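Local coordinates for sialidase domain-containing protein (PDB 5HX0), which is of unknown function but has a sialidase-like beta-propeller fold, with BNR-type repeats, that in relatives often binds or cleaves carbohydrate, at residues Lys157-Phe160 with Ala165-Leu168. Numbering follows the deposited sequence.
Sequences KPYF and AVFL
Phe160 and Phe167 face each other across an antiparallel backbone pair, and their side chains meet at the stems rather than at the rings. CB of Phe160 lies 3.9 Å from CB of Phe167, which sits at the edge of the Phe160 ring, near its plane. With CG anti to the backbone N (chi1 -165°), the Phe167 ring is carried away from the loop, and its CB is left against Phe160. Phenylalanine suits both places: the methylenes pack together while the Phe160 ring reaches Trp144 and Asn233 and the Phe167 ring its own aromatic neighbours. Between the two backbones, Phe167 N donates to Phe160 O over 2.9 Å in a nearly straight bond, 161° at the hydrogen. The same oxygen also receives a CA-H...O contact from Val166 CA at 3.4 Å. The return bond of a regular two-residue pair is replaced by a water, which accepts from Phe160 N at 3.0 Å and donates to Phe167 O at 2.9 Å, so loop and strand draw apart here with both polar groups satisfied. CB of Tyr159 points toward the strand, and chi1 of 58°, with CG between the backbone N and the carbonyl carbon, sets its broad apolar ring obliquely against Val166, CD1 4.1 Å from CG1. Branched at CB, valine favours the extended backbone and offers this methyl to the ring. This is the open end of a beta-hairpin, in which the short strand 161-162 turns back into strand 165-175 of a propeller-type sheet. On the other side of 165-175, strand 137-145 bonds to Val166 and Leu168 through Ala145 and Gly143, and its Trp144 meets the Phe167 ring, which also packs edge-to-face with Tyr207. Met152 of helix 149-154 touches both Tyr159 and Val166, so the helix preceding the loop packs against this junction.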
ATOM      1  N   LYS A 157      18.163 -21.262  -2.375  1.00 27.33           N
ATOM      2  CA  LYS A 157      17.631 -21.834  -3.608  1.00 27.53           C
ATOM      3  C   LYS A 157      16.913 -23.143  -3.318  1.00 28.56           C
ATOM      4  O   LYS A 157      17.237 -23.824  -2.354  1.00 29.54           O
ATOM      5  CB  LYS A 157      18.750 -22.055  -4.624  1.00 29.04           C
ATOM      6  CG  LYS A 157      19.500 -20.792  -4.991  1.00 41.49           C
ATOM      7  CD  LYS A 157      20.432 -21.034  -6.168  1.00 52.45           C
ATOM      8  CE  LYS A 157      21.077 -19.743  -6.638  1.00 59.46           C
ATOM      9  NZ  LYS A 157      21.680 -19.895  -7.989  1.00 64.56           N
ATOM     10  N   PRO A 158      15.929 -23.505  -4.150  1.00 25.50           N
ATOM     11  CA  PRO A 158      15.449 -22.774  -5.327  1.00 23.19           C
ATOM     12  C   PRO A 158      14.528 -21.602  -4.978  1.00 18.10           C
ATOM     13  O   PRO A 158      13.857 -21.610  -3.935  1.00 25.51           O
ATOM     14  CB  PRO A 158      14.675 -23.843  -6.126  1.00 24.02           C
ATOM     15  CG  PRO A 158      14.684 -25.106  -5.255  1.00 27.35           C
ATOM     16  CD  PRO A 158      15.108 -24.697  -3.883  1.00 26.26           C
ATOM     17  N   TYR A 159      14.521 -20.589  -5.835  1.00 20.00           N
ATOM     18  CA  TYR A 159      13.539 -19.510  -5.761  1.00 24.41           C
ATOM     19  C   TYR A 159      13.046 -19.227  -7.168  1.00 23.71           C
ATOM     20  O   TYR A 159      13.645 -19.662  -8.158  1.00 20.87           O
ATOM     21  CB  TYR A 159      14.113 -18.231  -5.134  1.00 22.34           C
ATOM     22  CG  TYR A 159      15.323 -17.690  -5.860  1.00 24.29           C
ATOM     23  CD1 TYR A 159      15.184 -16.841  -6.949  1.00 21.07           C
ATOM     24  CD2 TYR A 159      16.611 -18.029  -5.452  1.00 27.09           C
ATOM     25  CE1 TYR A 159      16.296 -16.339  -7.616  1.00 25.56           C
ATOM     26  CE2 TYR A 159      17.726 -17.537  -6.118  1.00 26.03           C
ATOM     27  CZ  TYR A 159      17.558 -16.691  -7.191  1.00 31.60           C
ATOM     28  OH  TYR A 159      18.659 -16.211  -7.849  1.00 30.13           O
ATOM     29  N   PHE A 160      11.953 -18.486  -7.273  1.00 18.51           N
ATOM     30  CA  PHE A 160      11.371 -18.215  -8.581  1.00 17.36           C
ATOM     31  C   PHE A 160      11.482 -16.733  -8.911  1.00 26.58           C
ATOM     32  O   PHE A 160      10.969 -15.880  -8.171  1.00 21.25           O
ATOM     33  CB  PHE A 160       9.924 -18.671  -8.677  1.00 20.42           C
ATOM     34  CG  PHE A 160       9.378 -18.562 -10.077  1.00 21.12           C
ATOM     35  CD1 PHE A 160       9.795 -19.442 -11.067  1.00 33.33           C
ATOM     36  CD2 PHE A 160       8.501 -17.553 -10.416  1.00 23.42           C
ATOM     37  CE1 PHE A 160       9.313 -19.330 -12.363  1.00 30.11           C
ATOM     38  CE2 PHE A 160       8.026 -17.431 -11.713  1.00 26.11           C
ATOM     39  CZ  PHE A 160       8.436 -18.322 -12.683  1.00 30.13           C
ATOM     40  N   ALA A 165      11.672  -9.839 -10.219  1.00 17.11           N
ATOM     41  CA  ALA A 165      11.076  -9.980  -8.900  1.00 18.14           C
ATOM     42  C   ALA A 165      11.186 -11.425  -8.418  1.00 15.00           C
ATOM     43  O   ALA A 165      11.247 -12.358  -9.220  1.00 20.69           O
ATOM     44  CB  ALA A 165       9.603  -9.548  -8.927  1.00 17.27           C
ATOM     45  N   VAL A 166      11.211 -11.602  -7.098  1.00 12.43           N
ATOM     46  CA  VAL A 166      11.344 -12.917  -6.477  1.00 14.44           C
ATOM     47  C   VAL A 166      10.020 -13.279  -5.820  1.00 14.08           C
ATOM     48  O   VAL A 166       9.485 -12.513  -5.009  1.00 16.51           O
ATOM     49  CB  VAL A 166      12.499 -12.953  -5.464  1.00 18.24           C
ATOM     50  CG1 VAL A 166      12.630 -14.348  -4.847  1.00 14.33           C
ATOM     51  CG2 VAL A 166      13.798 -12.533  -6.144  1.00 15.86           C
ATOM     52  N   PHE A 167       9.515 -14.460  -6.153  1.00 11.59           N
ATOM     53  CA  PHE A 167       8.172 -14.878  -5.768  1.00 13.82           C
ATOM     54  C   PHE A 167       8.036 -15.011  -4.250  1.00 18.33           C
ATOM     55  O   PHE A 167       8.934 -15.522  -3.569  1.00 17.98           O
ATOM     56  CB  PHE A 167       7.870 -16.211  -6.464  1.00 13.10           C
ATOM     57  CG  PHE A 167       6.416 -16.604  -6.457  1.00 12.26           C
ATOM     58  CD1 PHE A 167       5.434 -15.658  -6.596  1.00 16.70           C
ATOM     59  CD2 PHE A 167       6.050 -17.942  -6.366  1.00 19.39           C
ATOM     60  CE1 PHE A 167       4.081 -16.032  -6.600  1.00 19.22           C
ATOM     61  CE2 PHE A 167       4.722 -18.325  -6.366  1.00 17.97           C
ATOM     62  CZ  PHE A 167       3.737 -17.366  -6.482  1.00 17.39           C
ATOM     63  N   LEU A 168       6.907 -14.549  -3.704  1.00 11.54           N
ATOM     64  CA  LEU A 168       6.647 -14.733  -2.271  1.00 11.22           C
ATOM     65  C   LEU A 168       5.612 -15.804  -1.965  1.00 15.02           C
ATOM     66  O   LEU A 168       5.447 -16.162  -0.786  1.00 15.76           O
ATOM     67  CB  LEU A 168       6.177 -13.425  -1.620  1.00 13.46           C
ATOM     68  CG  LEU A 168       7.154 -12.254  -1.584  1.00 15.96           C
ATOM     69  CD1 LEU A 168       6.402 -10.968  -1.181  1.00 12.35           C
ATOM     70  CD2 LEU A 168       8.289 -12.572  -0.603  1.00 19.50           C
TER
HETATM   71  O   HOH W   1      10.616 -17.557  -4.762  1.00 18.73           O